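Local coordinates for hypothetical protein (Uncultured marine organism, PDB 2OD5), which is of unknown function but probably binds nucleic acid, at residues 16-20 and 54-58. Residues are numbered along the deposited sequence; the frame is centred on the assembly and turned at random. Where two conformers were deposited one is given.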
loop_
_atom_site.group_PDB
_atom_site.type_symbol
_atom_site.label_atom_id
_atom_site.label_comp_id
_atom_site.label_asym_id
_atom_site.label_seq_id
_atom_site.Cartn_x
_atom_site.Cartn_y
_atom_site.Cartn_z
ATOM N N ILE A 16 11.676 0.460 0.045
ATOM C CA ILE A 16 10.308 0.123 -0.375
ATOM C C ILE A 16 9.338 1.227 0.047
ATOM O O ILE A 16 8.513 1.665 -0.756
ATOM C CB ILE A 16 9.871 -1.216 0.192
ATOM C CG1 ILE A 16 10.650 -2.357 -0.490
ATOM C CG2 ILE A 16 8.389 -1.465 -0.067
ATOM C CD1 ILE A 16 10.266 -3.765 -0.015
ATOM N N ARG A 17 9.448 1.686 1.294
ATOM C CA ARG A 17 8.591 2.772 1.779
ATOM C C ARG A 17 8.704 4.013 0.934
ATOM O O ARG A 17 7.701 4.654 0.667
ATOM C CB ARG A 17 8.906 3.164 3.211
ATOM C CG ARG A 17 8.476 2.184 4.253
ATOM C CD ARG A 17 8.873 2.732 5.620
ATOM N NE ARG A 17 8.243 1.991 6.694
ATOM C CZ ARG A 17 8.444 2.233 7.987
ATOM N NH1 ARG A 17 9.271 3.196 8.369
ATOM N NH2 ARG A 17 7.815 1.512 8.911
ATOM N N GLU A 18 9.922 4.399 0.548
ATOM C CA GLU A 18 10.107 5.602 -0.251
ATOM C C GLU A 18 9.473 5.452 -1.631
ATOM O O GLU A 18 8.880 6.392 -2.155
ATOM C CB GLU A 18 11.599 5.945 -0.367
ATOM C CG GLU A 18 12.255 6.224 0.977
ATOM N N LYS A 19 9.598 4.271 -2.224
ATOM C CA LYS A 19 8.961 4.030 -3.521
ATOM C C LYS A 19 7.442 4.112 -3.432
ATOM O O LYS A 19 6.796 4.704 -4.295
ATOM C CB LYS A 19 9.317 2.649 -4.048
ATOM C CG LYS A 19 10.701 2.526 -4.550
ATOM C CD LYS A 19 10.826 1.206 -5.286
ATOM C CE LYS A 19 12.260 0.918 -5.648
ATOM N NZ LYS A 19 12.605 1.394 -7.012
ATOM N N ILE A 20 6.889 3.483 -2.397
ATOM C CA ILE A 20 5.450 3.460 -2.209
ATOM C C ILE A 20 4.926 4.904 -2.066
ATOM O O ILE A 20 3.948 5.289 -2.700
ATOM C CB ILE A 20 5.032 2.624 -0.981
ATOM C CG1 ILE A 20 5.356 1.131 -1.151
ATOM C CG2 ILE A 20 3.552 2.814 -0.725
ATOM C CD1 ILE A 20 5.299 0.343 0.173
ATOM N N VAL A 54 4.097 -3.978 5.520
ATOM C CA VAL A 54 4.835 -2.744 5.353
ATOM C C VAL A 54 3.880 -1.560 5.328
ATOM O O VAL A 54 4.125 -0.525 5.956
ATOM C CB VAL A 54 5.662 -2.746 4.046
ATOM C CG1 VAL A 54 6.215 -1.323 3.744
ATOM C CG2 VAL A 54 6.776 -3.797 4.135
ATOM N N LEU A 55 2.806 -1.694 4.575
ATOM C CA LEU A 55 1.831 -0.603 4.434
ATOM C C LEU A 55 1.161 -0.297 5.758
ATOM O O LEU A 55 0.964 0.872 6.099
ATOM C CB LEU A 55 0.772 -0.969 3.375
ATOM C CG LEU A 55 1.234 -1.025 1.913
ATOM C CD1 LEU A 55 0.135 -1.695 1.029
ATOM C CD2 LEU A 55 1.576 0.336 1.395
ATOM N N SER A 56 0.806 -1.339 6.505
ATOM C CA SER A 56 0.157 -1.162 7.832
ATOM C C SER A 56 1.083 -0.532 8.833
ATOM O O SER A 56 0.667 0.354 9.619
ATOM C CB SER A 56 -0.301 -2.512 8.387
ATOM O OG SER A 56 -1.359 -2.999 7.609
ATOM N N LYS A 57 2.340 -0.959 8.817
ATOM C CA LYS A 57 3.340 -0.492 9.772
ATOM C C LYS A 57 3.820 0.940 9.499
ATOM O O LYS A 57 4.226 1.650 10.414
ATOM C CB LYS A 57 4.543 -1.444 9.806
ATOM C CG LYS A 57 5.651 -0.977 10.743
ATOM C CD LYS A 57 6.647 -2.055 11.127
ATOM C CE LYS A 57 7.598 -1.492 12.185
ATOM N NZ LYS A 57 8.861 -2.268 12.272
ATOM N N ASP A 58 3.789 1.362 8.242
ATOM C CA ASP A 58 4.242 2.699 7.889
ATOM C C ASP A 58 3.125 3.670 8.190
ATOM O O ASP A 58 2.117 3.685 7.506
ATOM C CB ASP A 58 4.639 2.794 6.420
ATOM C CG ASP A 58 5.262 4.129 6.078
ATOM O OD1 ASP A 58 4.988 5.129 6.788
ATOM O OD2 ASP A 58 6.039 4.215 5.102
HETATM O O HOH W 1 6.608 -0.330 7.233
#
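I20 meets V54 and L55 where helix 9-23 packs against the C-terminal end of helix 48-57, a pairing within the three-helix bundle and β-hairpin that mark a winged-helix-like, helix-turn-helix fold. The tight part is largely apolar. CG2 of I20 lies 3.8 Å from CD2 of L55, and CD1 of I20 touches the same methyl while approaching CG1 of V54 at 4.0 Å. The V54 chi1 of 169° swings CG1 away from the backbone nitrogen and toward helix 9-23, where it also comes within 4.4 Å of CG2 of I16. I34 and I38 of helix 31-39 pack on I20, and I61 touches both I20 and L55, joining this seam to the bundle and the hairpin.

R17, extended from CG to NE, reaches across the end of the partner helix, its CG and CD close against OD2 of buried D58, with CD at 3.2 Å. The D58 carboxylate plane is turned 43° from the guanidinium of R17, and OD2 of D58 stands 3.5 Å from NE of R17, well out of the guanidinium plane; the salt bridge therefore rests on charge alone. OD1 of D58 is hydrogen-bonded instead to N of D60. The looser, solvent side is the guanidinium end, where CG of exposed K57 lies at the edge, 3.8 Å from NH2 of R17. A leucine in place of R17 would probably leave the D58 carboxylate without its positive neighbour and break the water bridge to the helix. In that bridge, NH2 of R17 donates to a water at 2.8 Å, which in turn donates to O of V54.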